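Glycosylation Associate Protein 3 (Streptococcus agalactiae serotype V, PDB 6OYC) probably takes part, within the Gap123 complex, in the glycosylation and accessory Sec export of a bacterial surface protein. Local coordinates at residues 46-51 with 116-121; 154-159 with 189-194; 169-174 with 199-204; 221-226 with 246-251. All blocks are in the same frame, centred on the assembly; numbering follows the deposited sequence.

In the fold
Contact 1 belongs to the beta-rich half of the chain; contacts 2, 3 and 4 belong to the half built round a five-strand parallel sheet, though contact 3 faces the beta-rich half, where K28 and Y8 are its partners. Contacts 1, 3 and 4 are partly buried. Contact 2 is a surface contact, a loop leaning on strand 191-193 at one edge of the sheet in which contact 4 joins two neighbouring strands. Ladder bonds dominate contacts 1 (antiparallel) and 4 (parallel), water bridges contact 3, and contact 2 has a single side-chain bond to backbone. Contacts 2 and 3 meet at S194 OG and V169 O, contacts 2 and 4 where I157 packs on I222.

Contact 1 of 4, residues 46-51 with 116-121; sequences WSSQTN and AYTYTI
S48 lays its CB beside the CD1-CE1 bond of the Y119 ring, CB to CE1 3.4 Å, and its hydroxyl turns back to the neighbouring strand. With OG set between its own N and carbonyl carbon (chi1 88°), S48 OG accepts a bond from Y119 N at 3.1 Å. A serine suits this spot because its short hydroxyl takes the acceptor's role just where strand 41-47 has ended, while S48 N still donates to Y119 O. A water extends the join, lying 2.8 Å from S48 OG and donating to Y117 O. The far end of the Y119 ring is held by a bond from OH to P62 O. Earlier in the ladder W46 and I121 form an antiparallel hydrogen-bonded pair, W46 N to I121 O being 2.8 Å. The same oxygen sits at the indole edge, near its plane, with CE3 of W46 3.0 Å from I121 O; W46 NE1 donates to Y8 O. The CG2 of I121 also meets CE3, so two bulky apolar residues pack on one face of the sheet. On the other face stand S47 and T120, a non-hydrogen-bonded pair with smaller, polar side chains. S47 OG donates to Q49 O at 2.8 Å and braces the turn out of the strand. Beyond it Q49 crosses T118 at about a right angle. Strand 84-91 flanks 118-125 on its other side, where Y117 and T118 both face Y91 in a classic beta bulge; strand 130-140 of the six-strand antiparallel sheet packs against W46, Y119 and I121.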
# COMPACT_ATOMS: atom_id res chain seq x y z
N TRP C 46 -2.86 -13.26 12.24
CA TRP C 46 -3.89 -12.26 12.07
C TRP C 46 -5.25 -12.84 12.45
O TRP C 46 -5.50 -14.04 12.32
CB TRP C 46 -3.95 -11.78 10.62
CG TRP C 46 -2.71 -11.13 10.10
CD1 TRP C 46 -2.43 -9.80 10.08
CD2 TRP C 46 -1.60 -11.78 9.46
NE1 TRP C 46 -1.21 -9.57 9.50
CE2 TRP C 46 -0.68 -10.77 9.10
CE3 TRP C 46 -1.28 -13.12 9.18
CZ2 TRP C 46 0.54 -11.05 8.47
CZ3 TRP C 46 -0.08 -13.39 8.54
CH2 TRP C 46 0.82 -12.37 8.20
N SER C 47 -6.17 -11.97 12.88
CA SER C 47 -7.45 -12.47 13.37
C SER C 47 -8.61 -11.60 12.88
O SER C 47 -8.49 -10.38 12.75
CB SER C 47 -7.46 -12.54 14.91
OG SER C 47 -8.74 -13.00 15.34
N SER C 48 -9.75 -12.26 12.65
CA SER C 48 -10.98 -11.60 12.21
C SER C 48 -11.84 -11.08 13.36
O SER C 48 -12.87 -10.45 13.11
CB SER C 48 -11.82 -12.56 11.33
OG SER C 48 -12.72 -13.38 12.05
N GLN C 49 -11.45 -11.34 14.61
CA GLN C 49 -12.24 -10.92 15.76
C GLN C 49 -11.33 -10.87 16.99
O GLN C 49 -10.48 -11.73 17.15
CB GLN C 49 -13.40 -11.87 16.02
CG GLN C 49 -14.25 -11.49 17.22
CD GLN C 49 -15.67 -12.01 17.09
OE1 GLN C 49 -16.23 -12.13 15.97
NE2 GLN C 49 -16.25 -12.34 18.23
N THR C 50 -11.53 -9.85 17.83
CA THR C 50 -10.77 -9.69 19.06
C THR C 50 -11.68 -9.13 20.15
O THR C 50 -12.73 -8.54 19.88
CB THR C 50 -9.59 -8.71 18.90
OG1 THR C 50 -10.10 -7.37 18.75
CG2 THR C 50 -8.70 -9.04 17.72
N ASN C 51 -11.26 -9.29 21.40
CA ASN C 51 -11.76 -8.51 22.52
C ASN C 51 -10.64 -7.55 22.91
O ASN C 51 -9.48 -7.97 23.03
CB ASN C 51 -12.17 -9.42 23.71
CG ASN C 51 -12.35 -8.64 25.01
OD1 ASN C 51 -11.41 -8.45 25.78
ND2 ASN C 51 -13.57 -8.15 25.25
N ALA C 116 -17.90 -21.47 9.65
CA ALA C 116 -16.97 -20.47 10.15
C ALA C 116 -17.73 -19.35 10.85
O ALA C 116 -18.63 -18.74 10.27
CB ALA C 116 -16.13 -19.91 9.00
N TYR C 117 -17.39 -19.10 12.11
CA TYR C 117 -17.76 -17.89 12.82
C TYR C 117 -16.67 -16.83 12.73
O TYR C 117 -16.93 -15.68 12.37
CB TYR C 117 -18.08 -18.18 14.29
CG TYR C 117 -18.73 -17.01 14.98
CD1 TYR C 117 -19.99 -16.55 14.56
CD2 TYR C 117 -18.08 -16.32 16.00
CE1 TYR C 117 -20.59 -15.45 15.15
CE2 TYR C 117 -18.69 -15.21 16.63
CZ TYR C 117 -19.95 -14.79 16.19
OH TYR C 117 -20.58 -13.70 16.77
N THR C 118 -15.43 -17.20 13.06
CA THR C 118 -14.27 -16.34 12.88
C THR C 118 -13.19 -17.10 12.11
O THR C 118 -13.32 -18.29 11.82
CB THR C 118 -13.69 -15.85 14.22
OG1 THR C 118 -13.15 -16.97 14.93
CG2 THR C 118 -14.77 -15.19 15.06
N TYR C 119 -12.10 -16.40 11.79
CA TYR C 119 -10.97 -17.09 11.16
C TYR C 119 -9.67 -16.37 11.51
O TYR C 119 -9.67 -15.21 11.93
CB TYR C 119 -11.16 -17.21 9.63
CG TYR C 119 -11.08 -15.91 8.84
CD1 TYR C 119 -12.13 -14.98 8.87
CD2 TYR C 119 -9.96 -15.61 8.07
CE1 TYR C 119 -12.05 -13.79 8.15
CE2 TYR C 119 -9.87 -14.41 7.34
CZ TYR C 119 -10.92 -13.51 7.38
OH TYR C 119 -10.84 -12.34 6.67
N THR C 120 -8.58 -17.09 11.37
CA THR C 120 -7.25 -16.53 11.57
C THR C 120 -6.40 -16.88 10.36
O THR C 120 -6.67 -17.84 9.64
CB THR C 120 -6.56 -17.10 12.82
OG1 THR C 120 -6.34 -18.50 12.62
CG2 THR C 120 -7.40 -16.87 14.10
N ILE C 121 -5.33 -16.12 10.16
CA ILE C 121 -4.34 -16.44 9.14
C ILE C 121 -2.98 -16.40 9.81
O ILE C 121 -2.67 -15.44 10.52
CB ILE C 121 -4.40 -15.48 7.94
CG1 ILE C 121 -5.78 -15.54 7.29
CG2 ILE C 121 -3.34 -15.85 6.95
CD1 ILE C 121 -6.02 -14.47 6.21
O HOH W 1 -15.49 -13.26 11.89

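Contact 2 of 4, residues 154-159 with 189-194; sequences EFTIEE and KVELVS
E191 reaches from its strand to the loop with a folded side chain, and its OE1 receives the backbone N-H of T156 at 3.3 Å. The bond is long but nearly straight, 172° at the hydrogen, and the donor stands above the carboxylate plane, 51° out of it. The chain of E191 is bent at chi2 (-77°), which turns CD back toward the loop backbone. Glutamate fits here because its length lets a strand residue serve as acceptor for a peptide N-H that meets no backbone carbonyl across this contact. F155 begins close by, its CB 4.1 Å from CB of E191, but the ring is carried off elsewhere. Its CG sits between its own N and carbonyl carbon, the crowded position, and the ring packs on L164 of strand 163-168 and on L208 and A215 of helix 206-218. Two residues along the strand from E191, V193 points toward the same loop. Its CG1 comes within 3.6 Å of E154 O and 4.2 Å of CB of F155, a compact branched group suited to a buried place against backbone. Between them L192 points away, as strand alternation requires, and packs on L167. Strand 191-193 is an outermost strand of the five-strand parallel sheet, bonded through the backbones of E191 and V193 to the neighbouring strand 163-168 and the residue just after it, V169, and the loop 154-159 rests beside it, as at the edge of an alpha/beta fold.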
# COMPACT_ATOMS: atom_id res chain seq x y z
N GLU C 154 6.31 5.15 -17.20
CA GLU C 154 6.37 5.73 -18.53
C GLU C 154 5.10 6.50 -18.85
O GLU C 154 3.99 6.05 -18.55
CB GLU C 154 6.57 4.64 -19.58
CG GLU C 154 7.91 3.89 -19.49
CD GLU C 154 7.80 2.41 -19.85
OE1 GLU C 154 7.27 1.63 -19.02
OE2 GLU C 154 8.24 2.03 -20.97
N PHE C 155 5.27 7.66 -19.48
CA PHE C 155 4.18 8.44 -20.04
C PHE C 155 4.65 9.02 -21.36
O PHE C 155 5.85 9.18 -21.60
CB PHE C 155 3.75 9.57 -19.09
CG PHE C 155 4.87 10.54 -18.76
CD1 PHE C 155 5.71 10.32 -17.69
CD2 PHE C 155 5.07 11.67 -19.54
CE1 PHE C 155 6.74 11.20 -17.39
CE2 PHE C 155 6.10 12.56 -19.24
CZ PHE C 155 6.93 12.32 -18.16
N THR C 156 3.70 9.39 -22.22
CA THR C 156 4.02 9.90 -23.54
C THR C 156 3.51 11.33 -23.74
O THR C 156 2.42 11.69 -23.27
CB THR C 156 3.48 8.99 -24.64
OG1 THR C 156 4.26 9.19 -25.83
CG2 THR C 156 2.01 9.26 -24.92
N ILE C 157 4.33 12.14 -24.41
CA ILE C 157 3.98 13.49 -24.82
C ILE C 157 3.99 13.54 -26.33
O ILE C 157 4.95 13.10 -26.97
CB ILE C 157 4.97 14.53 -24.26
CG1 ILE C 157 4.89 14.56 -22.75
CG2 ILE C 157 4.66 15.92 -24.84
CD1 ILE C 157 3.65 15.25 -22.30
N GLU C 158 2.93 14.09 -26.91
CA GLU C 158 2.93 14.31 -28.34
C GLU C 158 3.28 15.77 -28.64
O GLU C 158 3.12 16.65 -27.79
CB GLU C 158 1.58 13.92 -28.94
CG GLU C 158 1.46 12.40 -29.16
CD GLU C 158 0.08 11.85 -28.84
OE1 GLU C 158 -0.87 12.66 -28.71
OE2 GLU C 158 -0.05 10.61 -28.70
N GLU C 159 3.81 16.01 -29.84
CA GLU C 159 4.20 17.36 -30.20
C GLU C 159 2.96 18.25 -30.31
O GLU C 159 1.84 17.78 -30.55
CB GLU C 159 4.97 17.37 -31.52
CG GLU C 159 6.05 18.44 -31.60
CD GLU C 159 6.57 18.65 -33.01
OE1 GLU C 159 6.91 19.80 -33.36
OE2 GLU C 159 6.65 17.66 -33.77
N LYS C 189 -8.06 15.37 -19.94
CA LYS C 189 -7.04 14.47 -20.47
C LYS C 189 -6.01 14.19 -19.38
O LYS C 189 -5.70 15.07 -18.56
CB LYS C 189 -6.37 15.14 -21.68
CG LYS C 189 -5.45 16.30 -21.27
CD LYS C 189 -5.04 17.19 -22.42
CE LYS C 189 -3.93 18.12 -21.98
NZ LYS C 189 -2.71 17.92 -22.81
N VAL C 190 -5.46 12.97 -19.36
CA VAL C 190 -4.52 12.59 -18.32
C VAL C 190 -3.68 11.40 -18.76
O VAL C 190 -4.11 10.59 -19.59
CB VAL C 190 -5.26 12.29 -16.99
CG1 VAL C 190 -5.75 10.85 -16.96
CG2 VAL C 190 -4.37 12.60 -15.82
N GLU C 191 -2.48 11.29 -18.19
CA GLU C 191 -1.62 10.12 -18.30
C GLU C 191 -1.49 9.48 -16.92
O GLU C 191 -1.07 10.14 -15.96
CB GLU C 191 -0.24 10.49 -18.84
CG GLU C 191 -0.20 10.89 -20.30
CD GLU C 191 -0.27 9.69 -21.22
OE1 GLU C 191 0.65 8.85 -21.16
OE2 GLU C 191 -1.27 9.60 -21.99
N LEU C 192 -1.83 8.19 -16.82
CA LEU C 192 -1.73 7.46 -15.56
C LEU C 192 -0.36 6.84 -15.39
O LEU C 192 0.15 6.19 -16.30
CB LEU C 192 -2.80 6.37 -15.48
CG LEU C 192 -4.20 6.78 -15.90
CD1 LEU C 192 -5.14 5.60 -15.75
CD2 LEU C 192 -4.66 7.93 -15.06
N VAL C 193 0.22 7.02 -14.20
CA VAL C 193 1.46 6.34 -13.86
C VAL C 193 1.31 5.75 -12.46
O VAL C 193 0.44 6.14 -11.68
CB VAL C 193 2.69 7.27 -13.94
CG1 VAL C 193 3.00 7.59 -15.41
CG2 VAL C 193 2.47 8.55 -13.15
N SER C 194 2.17 4.77 -12.17
CA SER C 194 2.17 4.14 -10.86
C SER C 194 3.52 3.46 -10.67
O SER C 194 4.36 3.44 -11.57
CB SER C 194 1.02 3.14 -10.72
OG SER C 194 0.79 2.82 -9.36

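Contact 3 of 4, residues 169-174 with 199-204; sequences VEKKDS and NSDSLI
The backbones of 169-172 and 200-203 run roughly antiparallel, 163° apart, and come closest at K171 and D201, whose CA atoms are 5.4 Å apart. One side is the start of the short helix 171-174, with E170 at its N-cap position; the other is a loop of two successive ST turns, in which S200 OG and S202 OG each accept from the backbone N two residues on. No direct hydrogen bond crosses. K171 CG, anti to its backbone N (chi1 -177°), lies 3.3 Å from S200 O, and K172 CE 3.5 Å from D201 OD2. Lysine suits this place, since its aliphatic part can pack while its ammonium travels on: K171 NZ bonds to L198 O, K172 NZ to Y8 OH. D201 has its charge probably steadied by K172 N and K171 NZ, each through a water to OD2, while OD1 forms a salt bridge with K28; Y8 and K28 belong to the beta-rich half, which the contact faces. L203 supplies the apolar part, its CD1 3.8 Å from V169 O and its side chain also touching A236 of helix 231-243. E170 OE1 accepts from G233 N. Three waters complete the seam. One accepts from K171 NZ, a second from K172 N, both donating to D201 OD2; the third accepts from K171 N while donating to E170 OE2 and, at 2.6 Å, to D201 O.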
# COMPACT_ATOMS: atom_id res chain seq x y z
N VAL C 169 -1.25 7.24 -9.68
CA VAL C 169 -2.22 6.22 -9.29
C VAL C 169 -1.60 5.39 -8.17
O VAL C 169 -0.49 4.86 -8.32
CB VAL C 169 -2.61 5.35 -10.49
CG1 VAL C 169 -3.54 4.23 -10.06
CG2 VAL C 169 -3.26 6.20 -11.59
N GLU C 170 -2.30 5.30 -7.03
CA GLU C 170 -1.83 4.48 -5.92
C GLU C 170 -1.58 3.06 -6.41
O GLU C 170 -2.35 2.52 -7.21
CB GLU C 170 -2.84 4.47 -4.77
CG GLU C 170 -3.20 5.83 -4.16
CD GLU C 170 -2.00 6.55 -3.52
OE1 GLU C 170 -1.97 7.79 -3.56
OE2 GLU C 170 -1.10 5.87 -2.98
N LYS C 171 -0.48 2.47 -5.94
CA LYS C 171 -0.04 1.17 -6.44
C LYS C 171 -1.15 0.13 -6.31
O LYS C 171 -1.42 -0.62 -7.25
CB LYS C 171 1.22 0.72 -5.71
CG LYS C 171 1.80 -0.61 -6.20
CD LYS C 171 1.68 -1.67 -5.12
CE LYS C 171 2.18 -3.03 -5.60
NZ LYS C 171 1.74 -4.13 -4.69
N LYS C 172 -1.80 0.09 -5.15
CA LYS C 172 -2.87 -0.88 -4.96
C LYS C 172 -4.06 -0.61 -5.86
O LYS C 172 -4.84 -1.54 -6.13
CB LYS C 172 -3.28 -0.91 -3.49
CG LYS C 172 -2.10 -1.21 -2.57
CD LYS C 172 -2.53 -1.03 -1.14
CE LYS C 172 -1.39 -1.09 -0.15
NZ LYS C 172 -1.96 -0.81 1.22
N ASP C 173 -4.22 0.62 -6.35
CA ASP C 173 -5.28 0.91 -7.31
C ASP C 173 -4.88 0.59 -8.74
O ASP C 173 -5.76 0.36 -9.57
CB ASP C 173 -5.68 2.38 -7.27
CG ASP C 173 -6.45 2.76 -6.04
OD1 ASP C 173 -7.02 1.86 -5.37
OD2 ASP C 173 -6.48 3.97 -5.74
N SER C 174 -3.58 0.63 -9.05
CA SER C 174 -3.15 0.48 -10.43
C SER C 174 -3.50 -0.90 -10.96
O SER C 174 -3.89 -1.06 -12.12
CB SER C 174 -1.64 0.73 -10.56
OG SER C 174 -0.88 -0.28 -9.92
N ASN C 199 6.53 -5.08 -4.74
CA ASN C 199 6.57 -4.87 -3.30
C ASN C 199 6.05 -3.50 -2.87
O ASN C 199 5.40 -3.40 -1.82
CB ASN C 199 8.02 -5.00 -2.82
CG ASN C 199 8.77 -6.18 -3.47
OD1 ASN C 199 9.99 -6.10 -3.68
ND2 ASN C 199 8.06 -7.27 -3.75
N SER C 200 6.33 -2.46 -3.65
CA SER C 200 6.42 -1.09 -3.14
C SER C 200 5.18 -0.24 -3.45
O SER C 200 4.61 -0.32 -4.54
CB SER C 200 7.66 -0.40 -3.71
OG SER C 200 7.74 0.95 -3.28
N ASP C 201 4.79 0.59 -2.48
CA ASP C 201 3.71 1.56 -2.63
C ASP C 201 4.21 2.96 -2.93
O ASP C 201 3.39 3.88 -3.05
CB ASP C 201 2.84 1.60 -1.37
CG ASP C 201 2.07 0.33 -1.15
OD1 ASP C 201 2.20 -0.25 -0.04
OD2 ASP C 201 1.33 -0.09 -2.07
N SER C 202 5.52 3.17 -3.00
CA SER C 202 6.04 4.52 -3.14
C SER C 202 5.80 5.03 -4.55
O SER C 202 5.89 4.28 -5.53
CB SER C 202 7.53 4.57 -2.83
OG SER C 202 8.06 5.84 -3.19
N LEU C 203 5.50 6.32 -4.65
CA LEU C 203 5.41 7.00 -5.93
C LEU C 203 6.53 8.02 -6.12
O LEU C 203 6.50 8.79 -7.09
CB LEU C 203 4.03 7.65 -6.07
CG LEU C 203 2.96 6.57 -6.13
CD1 LEU C 203 1.56 7.16 -6.12
CD2 LEU C 203 3.18 5.70 -7.36
N ILE C 204 7.50 8.05 -5.22
CA ILE C 204 8.72 8.83 -5.41
C ILE C 204 9.72 7.87 -6.05
O ILE C 204 10.33 7.05 -5.38
CB ILE C 204 9.23 9.39 -4.08
CG1 ILE C 204 8.17 10.33 -3.51
CG2 ILE C 204 10.58 10.09 -4.27
CD1 ILE C 204 8.51 10.92 -2.18
O HOH W 2 0.93 4.02 -3.79
O HOH W 3 1.43 -2.98 -2.32
O HOH W 4 -0.79 1.73 -2.88

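Contact 4 of 4, residues 221-226 with 246-251; sequences NIKINV and RITAYI
K223 NZ donates to T248 OG1 at 2.9 Å and, in a bond modelled doubtfully short, to R246 O just before the strand. A bend at chi2 (50°) swings CD of K223 toward 246-251, although its CB points away. Backbone bonds follow in parallel register: T248 N to I224 O at 3.1 Å, V226 N to T248 O at 2.8 Å and Y250 N to V226 O. R246 NH2 adds a weak bond to I222 O. On one face N225 lies side by side with T248, and its OD1 sits at the edge of the Y250 ring, 3.2 Å from CE1; its ND2 bonds to N165 OD1. On the other face V226 CG2 meets CD1 of I247 at 3.5 Å, and I224 CB meets CG2 of I247. These branched residues suit a buried strand, I224 packing on helix 206-218. The small CB of A249 suits close packing on A241 of helix 231-243, which links the two strands as a beta-alpha-beta unit. Backbone bonds thus hold the strands together; the K223, N225 and T248 face adds polar links, while the I224, V226 and I247 face is apolar.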
# COMPACT_ATOMS: atom_id res chain seq x y z
N ASN C 221 8.35 24.02 -23.27
CA ASN C 221 7.24 24.94 -23.12
C ASN C 221 6.01 24.29 -22.49
O ASN C 221 5.07 25.00 -22.11
CB ASN C 221 6.89 25.55 -24.48
CG ASN C 221 8.02 26.41 -25.02
OD1 ASN C 221 8.79 27.01 -24.25
ND2 ASN C 221 8.14 26.46 -26.35
N ILE C 222 6.00 22.96 -22.34
CA ILE C 222 4.80 22.28 -21.87
C ILE C 222 4.57 22.58 -20.39
O ILE C 222 5.52 22.79 -19.62
CB ILE C 222 4.89 20.76 -22.12
CG1 ILE C 222 3.50 20.13 -22.00
CG2 ILE C 222 5.85 20.10 -21.14
CD1 ILE C 222 3.42 18.75 -22.59
N LYS C 223 3.30 22.63 -20.01
CA LYS C 223 2.91 22.68 -18.61
C LYS C 223 2.64 21.26 -18.13
O LYS C 223 1.89 20.51 -18.76
CB LYS C 223 1.67 23.55 -18.41
CG LYS C 223 1.21 23.64 -16.95
CD LYS C 223 2.38 24.00 -16.02
CE LYS C 223 1.98 24.08 -14.55
NZ LYS C 223 3.16 24.48 -13.72
N ILE C 224 3.27 20.88 -17.02
CA ILE C 224 3.04 19.59 -16.38
C ILE C 224 2.33 19.84 -15.06
O ILE C 224 2.81 20.60 -14.20
CB ILE C 224 4.34 18.82 -16.16
CG1 ILE C 224 5.04 18.58 -17.51
CG2 ILE C 224 4.06 17.47 -15.45
CD1 ILE C 224 6.30 17.73 -17.39
N ASN C 225 1.17 19.22 -14.90
CA ASN C 225 0.47 19.15 -13.63
C ASN C 225 0.55 17.72 -13.11
O ASN C 225 0.30 16.77 -13.87
CB ASN C 225 -0.99 19.59 -13.77
CG ASN C 225 -1.12 20.99 -14.32
OD1 ASN C 225 -0.73 21.96 -13.67
ND2 ASN C 225 -1.69 21.10 -15.51
N VAL C 226 0.92 17.56 -11.85
CA VAL C 226 0.97 16.26 -11.20
C VAL C 226 -0.18 16.22 -10.20
O VAL C 226 -0.19 16.99 -9.23
CB VAL C 226 2.33 16.00 -10.55
CG1 VAL C 226 2.33 14.66 -9.86
CG2 VAL C 226 3.43 16.06 -11.61
N ARG C 246 8.68 24.27 -12.15
CA ARG C 246 7.87 24.50 -13.34
C ARG C 246 6.55 23.74 -13.31
O ARG C 246 5.61 24.14 -14.00
CB ARG C 246 8.66 24.09 -14.59
CG ARG C 246 9.88 24.94 -14.89
CD ARG C 246 9.75 25.64 -16.25
NE ARG C 246 9.01 24.84 -17.23
CZ ARG C 246 9.58 23.95 -18.05
NH1 ARG C 246 10.89 23.76 -18.00
NH2 ARG C 246 8.84 23.26 -18.93
N ILE C 247 6.45 22.66 -12.54
CA ILE C 247 5.21 21.89 -12.52
C ILE C 247 4.31 22.39 -11.39
O ILE C 247 4.75 23.05 -10.44
CB ILE C 247 5.48 20.38 -12.40
CG1 ILE C 247 5.99 20.03 -11.01
CG2 ILE C 247 6.51 19.92 -13.42
CD1 ILE C 247 5.41 18.76 -10.50
N THR C 248 3.02 22.10 -11.50
CA THR C 248 2.06 22.36 -10.44
C THR C 248 1.57 21.03 -9.89
O THR C 248 1.22 20.12 -10.66
CB THR C 248 0.88 23.20 -10.93
OG1 THR C 248 1.36 24.45 -11.42
CG2 THR C 248 -0.06 23.49 -9.77
N ALA C 249 1.56 20.91 -8.57
CA ALA C 249 1.03 19.74 -7.90
C ALA C 249 -0.40 20.02 -7.49
O ALA C 249 -0.72 21.10 -6.98
CB ALA C 249 1.87 19.39 -6.66
N TYR C 250 -1.28 19.04 -7.71
CA TYR C 250 -2.65 19.09 -7.20
C TYR C 250 -2.84 17.89 -6.27
O TYR C 250 -2.76 16.74 -6.71
CB TYR C 250 -3.65 19.10 -8.35
CG TYR C 250 -3.53 20.37 -9.18
CD1 TYR C 250 -2.62 20.45 -10.22
CD2 TYR C 250 -4.30 21.49 -8.88
CE1 TYR C 250 -2.50 21.61 -10.97
CE2 TYR C 250 -4.18 22.65 -9.61
CZ TYR C 250 -3.28 22.70 -10.65
OH TYR C 250 -3.15 23.85 -11.38
N ILE C 251 -3.06 18.18 -4.99
CA ILE C 251 -3.27 17.16 -3.96
C ILE C 251 -4.57 17.45 -3.23
O ILE C 251 -5.00 18.60 -3.12
CB ILE C 251 -2.10 17.11 -2.96
CG1 ILE C 251 -2.02 18.41 -2.15
CG2 ILE C 251 -0.79 16.82 -3.67
CD1 ILE C 251 -1.13 18.32 -0.95